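Local structure of PfhB2 (Pasteurella multocida, 6U8T) at residues C[167-179]-C[184-198]. The protein is a toxin whose YopT-like domain probably acts as a cysteine protease of the papain-like clan. The protein carries 1 engineered substitution. Sequence-based numbering, arbitrary orientation.
Sequences VQGEKVVFFDPNF and FPSHQKFESWLKEAF
F174 and F190 meet where helix 187-198 packs on strand 171-176 of an antiparallel sheet, a worked example of helix-on-sheet packing consistent with a papain-like fold. Strand and helix run 36° apart; F174, F179, F190, W193 and F198 form an aromatic cluster reaching into the loop after the strand. Its aliphatic neighbour V172, backbone-paired with F184 (N to O 3.0 and 2.8 Å), places CG1, anti to the backbone N (chi1 -172°), over one face of F190, a CH-pi contact 3.8 Å from the centroid. F174 CB reaches F190 CE1 and F174 CD2 meets W193 CZ3, both ring pairs oblique. The far edge of F174 turns to the face of F198 in an offset edge-to-face pair, and F198 directs its own edge to the face of F179. D176 OD2, hydrogen-bonded to Y204 OH, lies in the F198 plane, 3.2 Å from CZ; OD1 bonds H161 NE2, consistent with the catalytic histidine-aspartate pair of papain-like proteases. G169 and E170 of a type II' turn bond the helix's first residue: H187 NE2 donates to G169 O (2.9 Å) through a bent bond, while E170 OE2 lies over the centre of the H187 imidazole. H187 N donates almost straight to E170 OE1 (2.9 Å), which a water links to Q188 N.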
ATOM      1  N   VAL C 167       8.747  24.858  13.880  1.00 59.15           N
ATOM      2  CA  VAL C 167      10.191  25.197  13.988  1.00 61.92           C
ATOM      3  C   VAL C 167      10.264  26.642  14.491  1.00 64.76           C
ATOM      4  O   VAL C 167       9.586  27.489  13.887  1.00 65.91           O
ATOM      5  CB  VAL C 167      10.896  25.007  12.634  1.00 62.04           C
ATOM      6  CG1 VAL C 167      12.390  25.282  12.722  1.00 64.35           C
ATOM      7  CG2 VAL C 167      10.615  23.627  12.041  1.00 60.02           C
ATOM      8  N   GLN C 168      10.979  26.884  15.589  1.00 66.21           N
ATOM      9  CA  GLN C 168      11.283  28.240  16.124  1.00 70.14           C
ATOM     10  C   GLN C 168      12.777  28.301  16.416  1.00 71.14           C
ATOM     11  O   GLN C 168      13.203  27.706  17.399  1.00 69.45           O
ATOM     12  CB  GLN C 168      10.510  28.554  17.407  1.00 71.76           C
ATOM     13  CG  GLN C 168       9.010  28.698  17.197  1.00 71.53           C
ATOM     14  CD  GLN C 168       8.197  28.330  18.425  1.00 72.33           C
ATOM     15  OE1 GLN C 168       8.518  27.390  19.162  1.00 73.04           O
ATOM     16  NE2 GLN C 168       7.135  29.086  18.669  1.00 72.16           N
ATOM     17  N   GLY C 169      13.541  28.963  15.553  1.00 72.88           N
ATOM     18  CA  GLY C 169      15.009  28.913  15.591  1.00 75.39           C
ATOM     19  C   GLY C 169      15.478  27.483  15.536  1.00 75.07           C
ATOM     20  O   GLY C 169      15.048  26.751  14.577  1.00 73.86           O
ATOM     21  N   GLU C 170      16.236  27.059  16.549  1.00 78.36           N
ATOM     22  CA  GLU C 170      16.835  25.691  16.628  1.00 80.11           C
ATOM     23  C   GLU C 170      15.822  24.694  17.228  1.00 76.60           C
ATOM     24  O   GLU C 170      16.041  23.474  17.111  1.00 76.59           O
ATOM     25  CB  GLU C 170      18.195  25.768  17.354  1.00 84.23           C
ATOM     26  CG  GLU C 170      19.387  26.038  16.415  1.00 87.81           C
ATOM     27  CD  GLU C 170      19.451  25.185  15.129  1.00 91.60           C
ATOM     28  OE1 GLU C 170      19.636  23.937  15.247  1.00 90.30           O
ATOM     29  OE2 GLU C 170      19.279  25.763  13.994  1.00 93.51           O
ATOM     30  N   LYS C 171      14.720  25.179  17.801  1.00 76.60           N
ATOM     31  CA  LYS C 171      13.680  24.313  18.419  1.00 75.50           C
ATOM     32  C   LYS C 171      12.814  23.684  17.322  1.00 70.10           C
ATOM     33  O   LYS C 171      12.212  24.430  16.527  1.00 71.99           O
ATOM     34  CB  LYS C 171      12.854  25.112  19.438  1.00 79.52           C
ATOM     35  CG  LYS C 171      11.443  24.625  19.731  1.00 81.81           C
ATOM     36  CD  LYS C 171      10.977  24.954  21.142  1.00 85.05           C
ATOM     37  CE  LYS C 171       9.471  24.898  21.278  1.00 86.09           C
ATOM     38  NZ  LYS C 171       9.059  24.124  22.475  1.00 87.99           N
ATOM     39  N   VAL C 172      12.728  22.357  17.317  1.00 66.82           N
ATOM     40  CA  VAL C 172      11.825  21.577  16.416  1.00 61.77           C
ATOM     41  C   VAL C 172      10.807  20.827  17.271  1.00 57.97           C
ATOM     42  O   VAL C 172      11.220  20.039  18.130  1.00 57.50           O
ATOM     43  CB  VAL C 172      12.599  20.610  15.504  1.00 60.84           C
ATOM     44  CG1 VAL C 172      11.670  19.977  14.482  1.00 58.30           C
ATOM     45  CG2 VAL C 172      13.763  21.293  14.809  1.00 63.40           C
ATOM     46  N   VAL C 173       9.525  21.107  17.072  1.00 55.48           N
ATOM     47  CA  VAL C 173       8.436  20.293  17.671  1.00 53.55           C
ATOM     48  C   VAL C 173       7.828  19.462  16.545  1.00 50.32           C
ATOM     49  O   VAL C 173       7.399  20.049  15.561  1.00 49.92           O
ATOM     50  CB  VAL C 173       7.394  21.166  18.387  1.00 54.69           C
ATOM     51  CG1 VAL C 173       6.357  20.311  19.085  1.00 53.70           C
ATOM     52  CG2 VAL C 173       8.052  22.099  19.388  1.00 57.34           C
ATOM     53  N   PHE C 174       7.841  18.131  16.671  1.00 47.99           N
ATOM     54  CA  PHE C 174       7.317  17.185  15.659  1.00 44.82           C
ATOM     55  C   PHE C 174       6.108  16.462  16.249  1.00 43.92           C
ATOM     56  O   PHE C 174       6.199  16.002  17.389  1.00 44.47           O
ATOM     57  CB  PHE C 174       8.418  16.212  15.246  1.00 43.78           C
ATOM     58  CG  PHE C 174       7.987  15.220  14.197  1.00 40.92           C
ATOM     59  CD1 PHE C 174       7.686  15.639  12.917  1.00 40.27           C
ATOM     60  CD2 PHE C 174       7.882  13.876  14.490  1.00 39.49           C
ATOM     61  CE1 PHE C 174       7.289  14.731  11.946  1.00 38.21           C
ATOM     62  CE2 PHE C 174       7.447  12.972  13.534  1.00 37.24           C
ATOM     63  CZ  PHE C 174       7.180  13.393  12.263  1.00 36.68           C
ATOM     64  N   PHE C 175       4.991  16.399  15.529  1.00 42.44           N
ATOM     65  CA  PHE C 175       3.744  15.780  16.034  1.00 41.50           C
ATOM     66  C   PHE C 175       3.260  14.752  15.022  1.00 38.92           C
ATOM     67  O   PHE C 175       3.056  15.097  13.840  1.00 37.79           O
ATOM     68  CB  PHE C 175       2.676  16.836  16.342  1.00 43.24           C
ATOM     69  CG  PHE C 175       1.348  16.233  16.723  1.00 43.34           C
ATOM     70  CD1 PHE C 175       1.147  15.673  17.976  1.00 43.84           C
ATOM     71  CD2 PHE C 175       0.308  16.182  15.803  1.00 42.40           C
ATOM     72  CE1 PHE C 175      -0.066  15.088  18.305  1.00 43.44           C
ATOM     73  CE2 PHE C 175      -0.907  15.602  16.147  1.00 41.72           C
ATOM     74  CZ  PHE C 175      -1.095  15.067  17.395  1.00 42.03           C
ATOM     75  N   ASP C 176       3.102  13.519  15.493  1.00 37.85           N
ATOM     76  CA  ASP C 176       2.555  12.379  14.717  1.00 35.79           C
ATOM     77  C   ASP C 176       1.347  11.823  15.464  1.00 35.63           C
ATOM     78  O   ASP C 176       1.490  11.188  16.502  1.00 35.58           O
ATOM     79  CB  ASP C 176       3.634  11.325  14.500  1.00 34.76           C
ATOM     80  CG  ASP C 176       3.203  10.217  13.565  1.00 32.48           C
ATOM     81  OD1 ASP C 176       1.977  10.086  13.343  1.00 32.10           O
ATOM     82  OD2 ASP C 176       4.088   9.545  13.028  1.00 31.10           O
ATOM     83  N   PRO C 177       0.121  12.056  14.961  1.00 35.60           N
ATOM     84  CA  PRO C 177      -1.093  11.614  15.638  1.00 36.33           C
ATOM     85  C   PRO C 177      -1.140  10.099  15.897  1.00 35.75           C
ATOM     86  O   PRO C 177      -2.024   9.684  16.619  1.00 35.10           O
ATOM     87  CB  PRO C 177      -2.247  11.981  14.700  1.00 36.01           C
ATOM     88  CG  PRO C 177      -1.662  12.780  13.575  1.00 35.86           C
ATOM     89  CD  PRO C 177      -0.157  12.773  13.721  1.00 36.08           C
ATOM     90  N   ASN C 178      -0.220   9.343  15.280  1.00 36.74           N
ATOM     91  CA  ASN C 178      -0.064   7.869  15.444  1.00 35.72           C
ATOM     92  C   ASN C 178       0.804   7.553  16.676  1.00 36.48           C
ATOM     93  O   ASN C 178       0.842   6.367  17.048  1.00 35.89           O
ATOM     94  CB  ASN C 178       0.601   7.214  14.229  1.00 34.43           C
ATOM     95  CG  ASN C 178      -0.375   6.827  13.139  1.00 37.66           C
ATOM     96  OD1 ASN C 178      -1.581   7.100  13.258  1.00 40.25           O
ATOM     97  ND2 ASN C 178       0.144   6.216  12.072  1.00 34.38           N
ATOM     98  N   PHE C 179       1.533   8.534  17.221  1.00 37.33           N
ATOM     99  CA  PHE C 179       2.501   8.313  18.334  1.00 39.95           C
ATOM    100  C   PHE C 179       2.400   9.415  19.393  1.00 42.71           C
ATOM    101  O   PHE C 179       2.214   9.083  20.573  1.00 47.72           O
ATOM    102  CB  PHE C 179       3.926   8.191  17.792  1.00 39.06           C
ATOM    103  CG  PHE C 179       4.126   7.023  16.870  1.00 37.00           C
ATOM    104  CD1 PHE C 179       4.233   5.737  17.356  1.00 36.24           C
ATOM    105  CD2 PHE C 179       4.240   7.219  15.513  1.00 36.77           C
ATOM    106  CE1 PHE C 179       4.445   4.665  16.507  1.00 35.25           C
ATOM    107  CE2 PHE C 179       4.434   6.149  14.647  1.00 35.08           C
ATOM    108  CZ  PHE C 179       4.526   4.870  15.147  1.00 34.08           C
ATOM    109  N   PHE C 184      12.785  18.668  20.009  1.00 65.33           N
ATOM    110  CA  PHE C 184      14.262  18.614  19.865  1.00 67.59           C
ATOM    111  C   PHE C 184      14.814  20.023  20.017  1.00 71.23           C
ATOM    112  O   PHE C 184      14.258  20.968  19.469  1.00 72.11           O
ATOM    113  CB  PHE C 184      14.649  17.966  18.537  1.00 66.55           C
ATOM    114  CG  PHE C 184      14.203  16.533  18.419  1.00 63.73           C
ATOM    115  CD1 PHE C 184      12.931  16.236  17.960  1.00 61.12           C
ATOM    116  CD2 PHE C 184      15.032  15.489  18.815  1.00 64.62           C
ATOM    117  CE1 PHE C 184      12.502  14.924  17.883  1.00 59.46           C
ATOM    118  CE2 PHE C 184      14.603  14.173  18.720  1.00 63.19           C
ATOM    119  CZ  PHE C 184      13.337  13.898  18.259  1.00 59.40           C
ATOM    120  N   PRO C 185      15.901  20.207  20.800  1.00 73.52           N
ATOM    121  CA  PRO C 185      16.462  21.537  21.014  1.00 75.84           C
ATOM    122  C   PRO C 185      17.374  22.049  19.886  1.00 76.72           C
ATOM    123  O   PRO C 185      17.803  23.196  19.994  1.00 85.25           O
ATOM    124  CB  PRO C 185      17.249  21.330  22.318  1.00 77.66           C
ATOM    125  CG  PRO C 185      17.742  19.898  22.215  1.00 76.44           C
ATOM    126  CD  PRO C 185      16.617  19.149  21.545  1.00 73.22           C
ATOM    127  N   SER C 186      17.675  21.223  18.877  1.00 73.02           N
ATOM    128  CA  SER C 186      18.477  21.589  17.674  1.00 73.76           C
ATOM    129  C   SER C 186      17.928  20.882  16.419  1.00 72.49           C
ATOM    130  O   SER C 186      17.323  19.797  16.560  1.00 70.61           O
ATOM    131  CB  SER C 186      19.929  21.254  17.874  1.00 74.81           C
ATOM    132  OG  SER C 186      20.144  19.851  17.757  1.00 73.44           O
ATOM    133  N   HIS C 187      18.132  21.472  15.237  1.00 72.62           N
ATOM    134  CA  HIS C 187      17.800  20.858  13.919  1.00 70.37           C
ATOM    135  C   HIS C 187      18.574  19.554  13.760  1.00 69.12           C
ATOM    136  O   HIS C 187      17.962  18.581  13.325  1.00 66.75           O
ATOM    137  CB  HIS C 187      18.109  21.800  12.743  1.00 71.76           C
ATOM    138  CG  HIS C 187      17.123  22.927  12.582  1.00 73.28           C
ATOM    139  ND1 HIS C 187      16.904  23.586  11.353  1.00 74.56           N
ATOM    140  CD2 HIS C 187      16.279  23.493  13.472  1.00 74.84           C
ATOM    141  CE1 HIS C 187      16.037  24.570  11.586  1.00 76.28           C
ATOM    142  NE2 HIS C 187      15.611  24.518  12.809  1.00 77.51           N
ATOM    143  N   GLN C 188      19.861  19.546  14.096  1.00 70.88           N
ATOM    144  CA  GLN C 188      20.759  18.365  13.938  1.00 71.81           C
ATOM    145  C   GLN C 188      20.119  17.171  14.667  1.00 69.60           C
ATOM    146  O   GLN C 188      20.020  16.079  14.070  1.00 63.75           O
ATOM    147  CB  GLN C 188      22.156  18.677  14.489  1.00 76.41           C
ATOM    148  CG  GLN C 188      23.317  18.123  13.673  1.00 78.84           C
ATOM    149  CD  GLN C 188      23.159  16.646  13.467  1.00 78.22           C
ATOM    150  OE1 GLN C 188      22.563  16.207  12.488  1.00 77.47           O
ATOM    151  NE2 GLN C 188      23.543  15.881  14.473  1.00 79.51           N
ATOM    152  N   LYS C 189      19.701  17.377  15.918  1.00 70.69           N
ATOM    153  CA  LYS C 189      19.172  16.293  16.776  1.00 70.41           C
ATOM    154  C   LYS C 189      17.887  15.731  16.153  1.00 67.61           C
ATOM    155  O   LYS C 189      17.751  14.491  16.110  1.00 66.78           O
ATOM    156  CB  LYS C 189      18.999  16.800  18.205  1.00 71.88           C
ATOM    157  CG  LYS C 189      20.316  16.930  18.954  1.00 76.29           C
ATOM    158  CD  LYS C 189      20.160  17.470  20.350  1.00 78.92           C
ATOM    159  CE  LYS C 189      21.484  17.664  21.046  1.00 82.48           C
ATOM    160  NZ  LYS C 189      21.423  18.797  21.997  1.00 86.29           N
ATOM    161  N   PHE C 190      17.006  16.601  15.655  1.00 66.57           N
ATOM    162  CA  PHE C 190      15.769  16.209  14.931  1.00 63.29           C
ATOM    163  C   PHE C 190      16.109  15.427  13.652  1.00 62.13           C
ATOM    164  O   PHE C 190      15.508  14.373  13.419  1.00 57.79           O
ATOM    165  CB  PHE C 190      14.897  17.422  14.598  1.00 61.32           C
ATOM    166  CG  PHE C 190      13.743  17.082  13.691  1.00 57.71           C
ATOM    167  CD1 PHE C 190      12.630  16.415  14.184  1.00 55.76           C
ATOM    168  CD2 PHE C 190      13.797  17.372  12.337  1.00 56.03           C
ATOM    169  CE1 PHE C 190      11.573  16.079  13.348  1.00 54.06           C
ATOM    170  CE2 PHE C 190      12.746  17.019  11.502  1.00 54.79           C
ATOM    171  CZ  PHE C 190      11.632  16.389  12.008  1.00 52.50           C
ATOM    172  N   GLU C 191      17.033  15.935  12.835  1.00 64.13           N
ATOM    173  CA  GLU C 191      17.360  15.350  11.513  1.00 63.21           C
ATOM    174  C   GLU C 191      17.921  13.940  11.714  1.00 61.10           C
ATOM    175  O   GLU C 191      17.442  13.017  11.028  1.00 59.73           O
ATOM    176  CB  GLU C 191      18.332  16.254  10.762  1.00 68.23           C
ATOM    177  CG  GLU C 191      18.730  15.704   9.411  1.00 71.32           C
ATOM    178  CD  GLU C 191      19.364  16.733   8.476  1.00 78.59           C
ATOM    179  OE1 GLU C 191      18.888  17.901   8.405  1.00 81.67           O
ATOM    180  OE2 GLU C 191      20.344  16.367   7.812  1.00 86.54           O
ATOM    181  N   SER C 192      18.880  13.759  12.630  1.00 60.92           N
ATOM    182  CA  SER C 192      19.507  12.439  12.906  1.00 59.56           C
ATOM    183  C   SER C 192      18.446  11.457  13.400  1.00 56.70           C
ATOM    184  O   SER C 192      18.395  10.368  12.867  1.00 56.17           O
ATOM    185  CB  SER C 192      20.622  12.554  13.873  1.00 61.76           C
ATOM    186  OG  SER C 192      21.506  13.536  13.396  1.00 63.99           O
ATOM    187  N   TRP C 193      17.627  11.858  14.369  1.00 56.25           N
ATOM    188  CA  TRP C 193      16.542  11.033  14.952  1.00 54.12           C
ATOM    189  C   TRP C 193      15.559  10.613  13.868  1.00 54.11           C
ATOM    190  O   TRP C 193      15.222   9.432  13.835  1.00 53.32           O
ATOM    191  CB  TRP C 193      15.811  11.782  16.056  1.00 56.07           C
ATOM    192  CG  TRP C 193      14.596  11.055  16.523  1.00 55.04           C
ATOM    193  CD1 TRP C 193      14.537  10.018  17.410  1.00 55.50           C
ATOM    194  CD2 TRP C 193      13.248  11.298  16.101  1.00 52.83           C
ATOM    195  NE1 TRP C 193      13.238   9.630  17.596  1.00 54.20           N
ATOM    196  CE2 TRP C 193      12.427  10.399  16.811  1.00 53.16           C
ATOM    197  CE3 TRP C 193      12.653  12.204  15.227  1.00 53.22           C
ATOM    198  CZ2 TRP C 193      11.047  10.387  16.664  1.00 51.96           C
ATOM    199  CZ3 TRP C 193      11.289  12.176  15.057  1.00 52.12           C
ATOM    200  CH2 TRP C 193      10.502  11.278  15.769  1.00 51.86           C
ATOM    201  N   LEU C 194      15.111  11.539  13.024  1.00 53.83           N
ATOM    202  CA  LEU C 194      14.121  11.274  11.962  1.00 51.86           C
ATOM    203  C   LEU C 194      14.713  10.251  10.982  1.00 54.98           C
ATOM    204  O   LEU C 194      14.017   9.251  10.695  1.00 53.64           O
ATOM    205  CB  LEU C 194      13.749  12.574  11.249  1.00 51.59           C
ATOM    206  CG  LEU C 194      12.455  12.502  10.438  1.00 49.39           C
ATOM    207  CD1 LEU C 194      11.246  12.424  11.358  1.00 48.50           C
ATOM    208  CD2 LEU C 194      12.304  13.681   9.503  1.00 49.32           C
ATOM    209  N   LYS C 195      15.957  10.458  10.546  1.00 58.15           N
ATOM    210  CA  LYS C 195      16.608   9.627   9.500  1.00 58.76           C
ATOM    211  C   LYS C 195      17.077   8.289  10.081  1.00 57.49           C
ATOM    212  O   LYS C 195      16.924   7.292   9.399  1.00 60.37           O
ATOM    213  CB  LYS C 195      17.783  10.390   8.873  1.00 62.69           C
ATOM    214  CG  LYS C 195      17.391  11.684   8.169  1.00 64.27           C
ATOM    215  CD  LYS C 195      18.506  12.315   7.375  1.00 67.24           C
ATOM    216  CE  LYS C 195      17.991  13.261   6.308  1.00 70.49           C
ATOM    217  NZ  LYS C 195      19.099  13.971   5.625  1.00 75.72           N
ATOM    218  N   GLU C 196      17.631   8.263  11.290  1.00 61.20           N
ATOM    219  CA  GLU C 196      18.364   7.075  11.811  1.00 59.85           C
ATOM    220  C   GLU C 196      17.456   6.214  12.692  1.00 57.74           C
ATOM    221  O   GLU C 196      17.764   5.031  12.789  1.00 57.86           O
ATOM    222  CB  GLU C 196      19.604   7.481  12.597  1.00 62.01           C
ATOM    223  CG  GLU C 196      20.703   8.115  11.757  1.00 65.88           C
ATOM    224  CD  GLU C 196      21.823   8.739  12.596  1.00 74.53           C
ATOM    225  OE1 GLU C 196      21.902   8.437  13.806  1.00 70.17           O
ATOM    226  OE2 GLU C 196      22.597   9.572  12.063  1.00 83.74           O
ATOM    227  N   ALA C 197      16.386   6.767  13.275  1.00 54.69           N
ATOM    228  CA  ALA C 197      15.551   6.072  14.280  1.00 52.56           C
ATOM    229  C   ALA C 197      14.092   6.020  13.819  1.00 51.81           C
ATOM    230  O   ALA C 197      13.596   4.915  13.572  1.00 50.23           O
ATOM    231  CB  ALA C 197      15.694   6.742  15.616  1.00 56.86           C
ATOM    232  N   PHE C 198      13.436   7.169  13.660  1.00 49.80           N
ATOM    233  CA  PHE C 198      11.973   7.255  13.433  1.00 45.99           C
ATOM    234  C   PHE C 198      11.593   6.596  12.106  1.00 44.07           C
ATOM    235  O   PHE C 198      10.614   5.830  12.083  1.00 40.52           O
ATOM    236  CB  PHE C 198      11.476   8.699  13.443  1.00 46.57           C
ATOM    237  CG  PHE C 198       9.975   8.822  13.394  1.00 45.74           C
ATOM    238  CD1 PHE C 198       9.196   8.373  14.448  1.00 44.87           C
ATOM    239  CD2 PHE C 198       9.343   9.360  12.283  1.00 44.48           C
ATOM    240  CE1 PHE C 198       7.814   8.464  14.400  1.00 43.99           C
ATOM    241  CE2 PHE C 198       7.964   9.443  12.232  1.00 43.55           C
ATOM    242  CZ  PHE C 198       7.205   9.009  13.296  1.00 43.65           C
TER
HETATM  243  O   HOH W   1      21.461  21.884  14.719  1.00 42.55           O